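SusD family protein (Bacteroides uniformis, PDB 7KV1) probably binds beta-glucans at the cell surface, as a SusD-family glycan-binding protein of a human gut bacterium. Local coordinates at residues W113-Y117 / F163-Y169; R149-V153 / E195-V199; Y381-N387 / Y399-R404. All coordinates share one frame; numbering follows the deposited sequence.

Interaction 1. Residues W113-Y117 / F163-Y169; sequences WTVDY and FGNVPFY
Trp113 drives the rim of its indole into the face of Phe163, a T-shaped pair in the TPR-like helical part of the SusD fold, where helix 110-129 is covered by the loop that follows helix 138-162. The planes stand at 86°, and Trp113 CE3 lies over the centre of the Phe163 ring. With CG anti to the backbone N (chi1 177°), the indole extends from its helix to the loop, where its CH2 corner meets Pro167 CD at 3.5 Å and its CZ3 approaches Val166 CG1. A broad, flat residue suits this place because it can touch Phe163, Val166 and Pro167 at once; Ile512 and Glu516 pack on it too. One turn further along, Tyr117 sets CE2 against a face of the same indole, 3.5 Å above its plane. Its ring lies beside that of Tyr169, nearly parallel to it, neither covering the other, with 3.7 Å between Tyr117 CE1 and Tyr169 CE1. Tyrosine fits here by joining an apolar ring to a polar end: Tyr117 OH donates to Pro167 O over a short 2.5 Å, in the carbonyl plane and on a lone pair.

Interaction 2. Residues R149-V153 / E195-V199; sequences RLLRV and ELEAV
One carboxylate oxygen, Glu195 OE2, is held by two arginines that come from opposite faces of the carboxylate plane. Arg149 NE reaches it at 2.7 Å on the syn side, though 28° out of the plane, while Arg152 NH2 comes at 3.0 Å from well above the other face. Arg149 also uses a second nitrogen, its NH2 donating to Glu195 OE1 at 2.8 Å, so its guanidinium takes the acid side-on, one nitrogen to each oxygen. Both Arg149 bonds are nearly straight and lie in the guanidinium plane; the carboxylate is turned 36° against it, leaving the pair somewhat twisted. A water adds a further grip: it donates to Glu195 OE2 and to Arg149 O and accepts from Arg152 NE, linking the side-chain network to the backbone of helix 138-162.

This helix and helix 185-201 run roughly antiparallel in the TPR-like region, their short segments 9.8 Å apart at the axes. Glu195 bends at chi2 (66°), which turns the carboxylate toward the arginines, while its CG rests on Val153 CG2. Arginine suits both positions because a long chain can bring several N-H groups across to the facing helix. Val199 CG2 lies over one face of the Arg149 guanidinium, toward its rim, and Leu150 CD1 meets Leu196 CD1 at 3.8 Å, on a side closed by helix 230-244. Arg149 NH1 has a further partner in Glu145, and Arg152 NH1 one in Asn124, on helix 110-129. With two guanidinium groups beside it, the carboxylate of Glu195 is likely to stay ionised, and its several bonds, arriving from different directions, should leave it little freedom to rotate.

Interaction 3. Residues Y381-N387 / Y399-R404; sequences YRPYDKN and YNNNYR
Tyr381 OH is gripped twice: it accepts from Arg404 N at 2.9 Å and donates to a water at 2.6 Å. The phenol lies along residues 401-404, carried there by a CG anti to the carbonyl carbon (chi1 -64°); its edge meets Asn402 O, 3.3 Å from Tyr381 CE1, while Tyr403 CD1 approaches Tyr381 CZ obliquely. Tyrosine suits the place because its ring packs against Tyr403 while its hydroxyl meets a backbone N-H. A phenylalanine here would probably leave Arg404 N without its acceptor and the water without its donor. At the other end, Tyr399 lays a ring face toward Pro383, with Pro383 CB 3.5 Å from Tyr399 CZ, and its hydroxyl accepts from Trp327 NE1. Asn400 N makes a weak hydrogen bond to Asn387 O. Between these ends a water joins Asn387 ND2, Asn401 OD1 and Arg382 O, and a second one bridges Arg382 O and Asn401 ND2; asparagine amides, both donors and acceptors, are well suited to such linking. The contact packs the loop after strand 376-378 against the chain leading into strand 403-407, which pairs antiparallel with strand 286-290 in the SusD fold.

All three contacts are largely buried, each with a few residues nearer the surface: in interaction 2 these include the Arg149-Glu195 pair. Interactions 1 and 2 share two helices: 138-162 supplies a face to interaction 2 and runs into the loop of interaction 1, while 110-129 bears one side of interaction 1 and also packs beside the arginines of interaction 2. Their centres are 15 Å apart, and their segments alternate along the chain. Interaction 3 lies wholly later in the sequence, with its centre about 30 Å from the centres of both others. The chemistry follows the setting: aromatic packing between helix and loop, a salt-bridge network beside aliphatic packing between two helices, and water-mediated amide and backbone bonding where a loop meets the start of a strand.

Interaction 1. Residues W113-Y117 / F163-Y169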
loop_
_atom_site.group_PDB
_atom_site.type_symbol
_atom_site.label_atom_id
_atom_site.label_comp_id
_atom_site.label_asym_id
_atom_site.label_seq_id
_atom_site.Cartn_x
_atom_site.Cartn_y
_atom_site.Cartn_z
ATOM N N TRP A 113 0.194 14.340 0.693
ATOM C CA TRP A 113 1.086 15.264 -0.049
ATOM C C TRP A 113 2.149 15.844 0.901
ATOM O O TRP A 113 3.341 15.724 0.613
ATOM C CB TRP A 113 0.239 16.333 -0.738
ATOM C CG TRP A 113 0.979 17.407 -1.490
ATOM C CD1 TRP A 113 1.735 18.417 -0.969
ATOM C CD2 TRP A 113 0.849 17.696 -2.895
ATOM N NE1 TRP A 113 2.111 19.294 -1.957
ATOM C CE2 TRP A 113 1.602 18.855 -3.152
ATOM C CE3 TRP A 113 0.185 17.060 -3.951
ATOM C CZ2 TRP A 113 1.720 19.390 -4.424
ATOM C CZ3 TRP A 113 0.306 17.590 -5.214
ATOM C CH2 TRP A 113 1.059 18.742 -5.437
ATOM N N THR A 114 1.743 16.379 2.044
ATOM C CA THR A 114 2.670 16.946 3.052
ATOM C C THR A 114 3.624 15.849 3.554
ATOM O O THR A 114 4.836 16.088 3.556
ATOM C CB THR A 114 1.905 17.629 4.189
ATOM O OG1 THR A 114 1.043 18.547 3.530
ATOM C CG2 THR A 114 2.841 18.336 5.147
ATOM N N VAL A 115 3.106 14.681 3.943
ATOM C CA VAL A 115 3.948 13.536 4.377
ATOM C C VAL A 115 4.999 13.238 3.306
ATOM O O VAL A 115 6.204 13.173 3.621
ATOM C CB VAL A 115 3.080 12.295 4.633
ATOM C CG1 VAL A 115 3.940 11.057 4.806
ATOM C CG2 VAL A 115 2.151 12.487 5.818
ATOM N N ASP A 116 4.566 13.031 2.062
ATOM C CA ASP A 116 5.486 12.585 0.979
ATOM C C ASP A 116 6.563 13.652 0.729
ATOM O O ASP A 116 7.749 13.285 0.650
ATOM C CB ASP A 116 4.725 12.216 -0.289
ATOM C CG ASP A 116 3.846 10.985 -0.135
ATOM O OD1 ASP A 116 4.154 10.111 0.733
ATOM O OD2 ASP A 116 2.840 10.920 -0.880
ATOM N N TYR A 117 6.192 14.934 0.597
ATOM C CA TYR A 117 7.196 16.005 0.358
ATOM C C TYR A 117 8.094 16.198 1.589
ATOM O O TYR A 117 9.247 16.625 1.407
ATOM C CB TYR A 117 6.551 17.294 -0.181
ATOM C CG TYR A 117 6.208 17.175 -1.639
ATOM C CD1 TYR A 117 7.206 17.094 -2.603
ATOM C CD2 TYR A 117 4.891 17.105 -2.061
ATOM C CE1 TYR A 117 6.897 16.980 -3.954
ATOM C CE2 TYR A 117 4.565 16.996 -3.402
ATOM C CZ TYR A 117 5.570 16.905 -4.353
ATOM O OH TYR A 117 5.234 16.782 -5.672
ATOM N N PHE A 163 -1.933 11.652 -6.838
ATOM C CA PHE A 163 -2.079 12.978 -7.499
ATOM C C PHE A 163 -1.569 12.977 -8.949
ATOM O O PHE A 163 -2.047 13.824 -9.751
ATOM C CB PHE A 163 -1.366 14.057 -6.689
ATOM C CG PHE A 163 -1.833 14.151 -5.267
ATOM C CD1 PHE A 163 -2.998 14.842 -4.953
ATOM C CD2 PHE A 163 -1.131 13.514 -4.256
ATOM C CE1 PHE A 163 -3.449 14.901 -3.637
ATOM C CE2 PHE A 163 -1.571 13.599 -2.938
ATOM C CZ PHE A 163 -2.754 14.250 -2.640
ATOM N N GLY A 164 -0.618 12.107 -9.300
ATOM C CA GLY A 164 -0.115 12.015 -10.693
ATOM C C GLY A 164 0.789 13.179 -11.103
ATOM O O GLY A 164 2.014 12.984 -11.174
ATOM N N ASN A 165 0.206 14.355 -11.311
ATOM C CA ASN A 165 0.821 15.563 -11.910
ATOM C C ASN A 165 1.392 16.408 -10.770
ATOM O O ASN A 165 0.655 17.216 -10.191
ATOM C CB ASN A 165 -0.199 16.311 -12.780
ATOM C CG ASN A 165 -0.870 15.416 -13.803
ATOM O OD1 ASN A 165 -0.221 14.934 -14.731
ATOM N ND2 ASN A 165 -2.174 15.216 -13.678
ATOM N N VAL A 166 2.643 16.184 -10.391
ATOM C CA VAL A 166 3.164 16.735 -9.117
ATOM C C VAL A 166 4.489 17.450 -9.353
ATOM O O VAL A 166 5.221 17.117 -10.275
ATOM C CB VAL A 166 3.308 15.633 -8.062
ATOM C CG1 VAL A 166 1.960 15.006 -7.741
ATOM C CG2 VAL A 166 4.341 14.587 -8.499
ATOM N N PRO A 167 4.805 18.460 -8.517
ATOM C CA PRO A 167 6.154 19.023 -8.427
ATOM C C PRO A 167 7.200 17.912 -8.244
ATOM O O PRO A 167 7.019 17.005 -7.424
ATOM C CB PRO A 167 6.109 19.922 -7.186
ATOM C CG PRO A 167 4.660 20.311 -7.106
ATOM C CD PRO A 167 3.895 19.070 -7.536
ATOM N N PHE A 168 8.242 17.982 -9.053
ATOM C CA PHE A 168 9.316 16.974 -9.092
ATOM C C PHE A 168 10.663 17.659 -8.865
ATOM O O PHE A 168 11.054 18.482 -9.701
ATOM C CB PHE A 168 9.241 16.191 -10.407
ATOM C CG PHE A 168 10.050 14.933 -10.295
ATOM C CD1 PHE A 168 11.400 14.943 -10.562
ATOM C CD2 PHE A 168 9.491 13.801 -9.734
ATOM C CE1 PHE A 168 12.159 13.797 -10.398
ATOM C CE2 PHE A 168 10.254 12.669 -9.558
ATOM C CZ PHE A 168 11.587 12.681 -9.873
ATOM N N TYR A 169 11.338 17.341 -7.761
ATOM C CA TYR A 169 12.698 17.859 -7.468
ATOM C C TYR A 169 13.547 16.790 -6.768
ATOM O O TYR A 169 13.037 16.097 -5.839
ATOM C CB TYR A 169 12.652 19.125 -6.613
ATOM C CG TYR A 169 11.889 19.072 -5.317
ATOM C CD1 TYR A 169 10.513 19.179 -5.305
ATOM C CD2 TYR A 169 12.552 19.075 -4.096
ATOM C CE1 TYR A 169 9.806 19.259 -4.120
ATOM C CE2 TYR A 169 11.861 19.134 -2.897
ATOM C CZ TYR A 169 10.475 19.210 -2.909
ATOM O OH TYR A 169 9.749 19.268 -1.744
#

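Interaction 2. Residues R149-V153 / E195-V199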
loop_
_atom_site.group_PDB
_atom_site.type_symbol
_atom_site.label_atom_id
_atom_site.label_comp_id
_atom_site.label_asym_id
_atom_site.label_seq_id
_atom_site.Cartn_x
_atom_site.Cartn_y
_atom_site.Cartn_z
ATOM N N ARG A 149 17.777 7.223 -1.489
ATOM C CA ARG A 149 17.210 7.360 -2.854
ATOM C C ARG A 149 15.969 6.456 -3.011
ATOM O O ARG A 149 14.995 6.866 -3.668
ATOM C CB ARG A 149 18.288 7.134 -3.907
ATOM C CG ARG A 149 19.291 8.286 -3.951
ATOM C CD ARG A 149 20.504 7.993 -4.804
ATOM N NE ARG A 149 20.146 7.994 -6.209
ATOM C CZ ARG A 149 20.939 7.574 -7.182
ATOM N NH1 ARG A 149 22.179 7.167 -6.912
ATOM N NH2 ARG A 149 20.522 7.616 -8.433
ATOM N N LEU A 150 16.004 5.272 -2.427
ATOM C CA LEU A 150 14.875 4.316 -2.510
ATOM C C LEU A 150 13.678 4.857 -1.720
ATOM O O LEU A 150 12.537 4.741 -2.223
ATOM C CB LEU A 150 15.354 2.955 -1.998
ATOM C CG LEU A 150 14.312 1.832 -2.062
ATOM C CD1 LEU A 150 13.595 1.801 -3.402
ATOM C CD2 LEU A 150 14.991 0.499 -1.785
ATOM N N LEU A 151 13.903 5.456 -0.552
ATOM C CA LEU A 151 12.834 6.113 0.236
ATOM C C LEU A 151 12.253 7.240 -0.602
ATOM O O LEU A 151 11.034 7.394 -0.659
ATOM C CB LEU A 151 13.383 6.647 1.556
ATOM C CG LEU A 151 13.530 5.622 2.662
ATOM C CD1 LEU A 151 14.387 6.190 3.778
ATOM C CD2 LEU A 151 12.171 5.210 3.217
ATOM N N ARG A 152 13.121 8.013 -1.236
ATOM C CA ARG A 152 12.691 9.141 -2.082
ATOM C C ARG A 152 11.794 8.615 -3.220
ATOM O O ARG A 152 10.720 9.218 -3.442
ATOM C CB ARG A 152 13.901 9.937 -2.559
ATOM C CG ARG A 152 13.507 11.187 -3.304
ATOM C CD ARG A 152 14.731 12.064 -3.580
ATOM N NE ARG A 152 15.740 11.457 -4.456
ATOM C CZ ARG A 152 16.899 12.032 -4.792
ATOM N NH1 ARG A 152 17.203 13.234 -4.321
ATOM N NH2 ARG A 152 17.735 11.417 -5.619
ATOM N N VAL A 153 12.184 7.529 -3.893
ATOM C CA VAL A 153 11.310 6.872 -4.915
ATOM C C VAL A 153 9.978 6.465 -4.271
ATOM O O VAL A 153 8.917 6.680 -4.890
ATOM C CB VAL A 153 11.978 5.659 -5.578
ATOM C CG1 VAL A 153 10.948 4.852 -6.393
ATOM C CG2 VAL A 153 13.115 6.116 -6.464
ATOM N N GLU A 195 15.373 6.672 -11.895
ATOM C CA GLU A 195 16.038 6.820 -10.584
ATOM C C GLU A 195 16.100 5.433 -9.923
ATOM O O GLU A 195 17.209 5.023 -9.439
ATOM C CB GLU A 195 15.354 7.946 -9.790
ATOM C CG GLU A 195 15.801 8.112 -8.344
ATOM C CD GLU A 195 17.249 8.553 -8.094
ATOM O OE1 GLU A 195 17.994 8.710 -9.064
ATOM O OE2 GLU A 195 17.643 8.681 -6.920
ATOM N N LEU A 196 15.012 4.667 -9.969
ATOM C CA LEU A 196 14.952 3.346 -9.297
ATOM C C LEU A 196 15.902 2.374 -10.014
ATOM O O LEU A 196 16.592 1.617 -9.345
ATOM C CB LEU A 196 13.508 2.850 -9.300
ATOM C CG LEU A 196 13.268 1.541 -8.558
ATOM C CD1 LEU A 196 13.877 1.566 -7.174
ATOM C CD2 LEU A 196 11.767 1.238 -8.516
ATOM N N GLU A 197 15.943 2.410 -11.336
ATOM C CA GLU A 197 16.901 1.605 -12.129
ATOM C C GLU A 197 18.345 1.911 -11.695
ATOM O O GLU A 197 19.096 0.963 -11.451
ATOM C CB GLU A 197 16.621 1.829 -13.601
ATOM C CG GLU A 197 15.402 1.034 -14.048
ATOM C CD GLU A 197 15.039 1.180 -15.500
ATOM O OE1 GLU A 197 15.457 2.193 -16.083
ATOM O OE2 GLU A 197 14.308 0.306 -16.042
ATOM N N ALA A 198 18.722 3.175 -11.551
ATOM C CA ALA A 198 20.065 3.553 -11.037
ATOM C C ALA A 198 20.288 2.968 -9.638
ATOM O O ALA A 198 21.386 2.402 -9.373
ATOM C CB ALA A 198 20.269 5.048 -11.077
ATOM N N VAL A 199 19.306 3.046 -8.756
ATOM C CA VAL A 199 19.462 2.473 -7.392
ATOM C C VAL A 199 19.667 0.953 -7.498
ATOM O O VAL A 199 20.605 0.415 -6.884
ATOM C CB VAL A 199 18.275 2.852 -6.492
ATOM C CG1 VAL A 199 18.224 2.023 -5.221
ATOM C CG2 VAL A 199 18.302 4.340 -6.174
HETATM O O HOH W 1 15.434 8.799 -5.404
#

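Interaction 3. Residues Y381-N387 / Y399-R404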
loop_
_atom_site.group_PDB
_atom_site.type_symbol
_atom_site.label_atom_id
_atom_site.label_comp_id
_atom_site.label_asym_id
_atom_site.label_seq_id
_atom_site.Cartn_x
_atom_site.Cartn_y
_atom_site.Cartn_z
ATOM N N TYR A 381 -5.990 -6.438 10.869
ATOM C CA TYR A 381 -5.474 -5.335 11.709
ATOM C C TYR A 381 -6.488 -5.004 12.812
ATOM O O TYR A 381 -6.512 -3.863 13.250
ATOM C CB TYR A 381 -5.097 -4.127 10.829
ATOM C CG TYR A 381 -3.963 -4.391 9.865
ATOM C CD1 TYR A 381 -2.653 -4.479 10.314
ATOM C CD2 TYR A 381 -4.184 -4.495 8.496
ATOM C CE1 TYR A 381 -1.601 -4.704 9.438
ATOM C CE2 TYR A 381 -3.142 -4.720 7.608
ATOM C CZ TYR A 381 -1.841 -4.823 8.080
ATOM O OH TYR A 381 -0.782 -5.030 7.238
ATOM N N ARG A 382 -7.249 -5.991 13.288
ATOM C CA ARG A 382 -8.249 -5.758 14.344
ATOM C C ARG A 382 -7.526 -5.475 15.662
ATOM O O ARG A 382 -6.377 -5.873 15.884
ATOM C CB ARG A 382 -9.255 -6.904 14.438
ATOM C CG ARG A 382 -8.674 -8.218 14.933
ATOM C CD ARG A 382 -9.749 -8.959 15.680
ATOM N NE ARG A 382 -9.988 -8.345 16.967
ATOM C CZ ARG A 382 -10.843 -8.797 17.875
ATOM N NH1 ARG A 382 -11.587 -9.862 17.648
ATOM N NH2 ARG A 382 -10.971 -8.147 19.011
ATOM N N PRO A 383 -8.160 -4.690 16.557
ATOM C CA PRO A 383 -7.569 -4.387 17.854
ATOM C C PRO A 383 -7.654 -5.616 18.771
ATOM O O PRO A 383 -8.682 -6.314 18.736
ATOM C CB PRO A 383 -8.414 -3.233 18.404
ATOM C CG PRO A 383 -9.767 -3.453 17.745
ATOM C CD PRO A 383 -9.458 -4.029 16.373
ATOM N N TYR A 384 -6.584 -5.812 19.538
ATOM C CA TYR A 384 -6.442 -6.770 20.667
ATOM C C TYR A 384 -5.783 -6.075 21.859
ATOM O O TYR A 384 -4.785 -5.381 21.628
ATOM C CB TYR A 384 -5.542 -7.940 20.263
ATOM C CG TYR A 384 -6.223 -8.932 19.364
ATOM C CD1 TYR A 384 -7.295 -9.668 19.826
ATOM C CD2 TYR A 384 -5.833 -9.099 18.052
ATOM C CE1 TYR A 384 -7.945 -10.577 19.015
ATOM C CE2 TYR A 384 -6.467 -10.010 17.229
ATOM C CZ TYR A 384 -7.524 -10.740 17.709
ATOM O OH TYR A 384 -8.175 -11.618 16.920
ATOM N N ASP A 385 -6.235 -6.340 23.096
ATOM C CA ASP A 385 -5.600 -5.764 24.327
ATOM C C ASP A 385 -4.096 -6.063 24.328
ATOM O O ASP A 385 -3.299 -5.144 24.544
ATOM C CB ASP A 385 -6.225 -6.282 25.628
ATOM C CG ASP A 385 -7.691 -5.933 25.773
ATOM O OD1 ASP A 385 -8.103 -4.864 25.297
ATOM O OD2 ASP A 385 -8.418 -6.758 26.316
ATOM N N LYS A 386 -3.707 -7.296 24.041
ATOM C CA LYS A 386 -2.278 -7.704 24.072
ATOM C C LYS A 386 -1.421 -6.830 23.139
ATOM O O LYS A 386 -0.211 -6.874 23.316
ATOM C CB LYS A 386 -2.160 -9.184 23.700
ATOM C CG LYS A 386 -2.601 -9.524 22.284
ATOM C CD LYS A 386 -2.278 -10.943 21.877
ATOM C CE LYS A 386 -2.112 -11.102 20.384
ATOM N NZ LYS A 386 -0.850 -10.466 19.944
ATOM N N ASN A 387 -2.007 -6.072 22.190
ATOM C CA ASN A 387 -1.264 -5.299 21.155
ATOM C C ASN A 387 -1.209 -3.792 21.492
ATOM O O ASN A 387 -0.619 -3.047 20.695
ATOM C CB ASN A 387 -1.883 -5.506 19.761
ATOM C CG ASN A 387 -1.704 -6.900 19.188
ATOM O OD1 ASN A 387 -0.741 -7.603 19.491
ATOM N ND2 ASN A 387 -2.637 -7.321 18.353
ATOM N N TYR A 399 -1.644 0.773 18.904
ATOM C CA TYR A 399 -1.435 -0.691 18.889
ATOM C C TYR A 399 -0.087 -0.949 18.234
ATOM O O TYR A 399 0.462 -0.016 17.623
ATOM C CB TYR A 399 -2.606 -1.364 18.164
ATOM C CG TYR A 399 -3.924 -1.250 18.873
ATOM C CD1 TYR A 399 -4.755 -0.163 18.663
ATOM C CD2 TYR A 399 -4.339 -2.225 19.755
ATOM C CE1 TYR A 399 -5.960 -0.045 19.322
ATOM C CE2 TYR A 399 -5.560 -2.147 20.405
ATOM C CZ TYR A 399 -6.370 -1.052 20.174
ATOM O OH TYR A 399 -7.541 -0.900 20.814
ATOM N N ASN A 400 0.439 -2.163 18.336
ATOM C CA ASN A 400 1.825 -2.455 17.881
ATOM C C ASN A 400 1.836 -3.065 16.474
ATOM O O ASN A 400 2.931 -3.476 16.022
ATOM C CB ASN A 400 2.553 -3.401 18.850
ATOM C CG ASN A 400 1.880 -4.750 18.941
ATOM O OD1 ASN A 400 0.996 -5.066 18.146
ATOM N ND2 ASN A 400 2.256 -5.537 19.936
ATOM N N ASN A 401 0.689 -3.195 15.815
ATOM C CA ASN A 401 0.628 -3.924 14.514
ATOM C C ASN A 401 1.530 -3.239 13.485
ATOM O O ASN A 401 1.194 -2.099 13.072
ATOM C CB ASN A 401 -0.780 -3.975 13.931
ATOM C CG ASN A 401 -1.751 -4.636 14.878
ATOM O OD1 ASN A 401 -2.071 -4.058 15.913
ATOM N ND2 ASN A 401 -2.239 -5.820 14.521
ATOM N N ASN A 402 2.579 -3.928 13.034
ATOM C CA ASN A 402 3.339 -3.525 11.822
ATOM C C ASN A 402 2.394 -3.514 10.605
ATOM O O ASN A 402 1.469 -4.361 10.510
ATOM C CB ASN A 402 4.498 -4.463 11.515
ATOM C CG ASN A 402 5.652 -4.346 12.491
ATOM O OD1 ASN A 402 5.575 -3.591 13.460
ATOM N ND2 ASN A 402 6.713 -5.098 12.228
ATOM N N TYR A 403 2.647 -2.613 9.674
ATOM C CA TYR A 403 1.885 -2.541 8.413
ATOM C C TYR A 403 2.650 -3.381 7.399
ATOM O O TYR A 403 3.790 -3.011 7.080
ATOM C CB TYR A 403 1.684 -1.103 7.917
ATOM C CG TYR A 403 0.816 -1.099 6.690
ATOM C CD1 TYR A 403 -0.465 -1.628 6.751
ATOM C CD2 TYR A 403 1.287 -0.703 5.453
ATOM C CE1 TYR A 403 -1.280 -1.696 5.630
ATOM C CE2 TYR A 403 0.487 -0.778 4.317
ATOM C CZ TYR A 403 -0.792 -1.291 4.401
ATOM O OH TYR A 403 -1.602 -1.386 3.306
ATOM N N ARG A 404 2.049 -4.477 6.944
ATOM C CA ARG A 404 2.681 -5.409 5.978
ATOM C C ARG A 404 2.537 -4.744 4.608
ATOM O O ARG A 404 1.392 -4.590 4.141
ATOM C CB ARG A 404 2.050 -6.809 6.006
ATOM C CG ARG A 404 2.411 -7.682 7.201
ATOM C CD ARG A 404 2.011 -7.162 8.574
ATOM N NE ARG A 404 2.118 -8.248 9.557
ATOM C CZ ARG A 404 1.820 -8.155 10.842
ATOM N NH1 ARG A 404 1.417 -7.002 11.367
ATOM N NH2 ARG A 404 1.970 -9.211 11.625
HETATM O O HOH W 2 -0.919 -5.178 4.681
HETATM O O HOH W 3 -4.172 -5.034 17.310
HETATM O O HOH W 4 -4.683 -7.692 15.117
#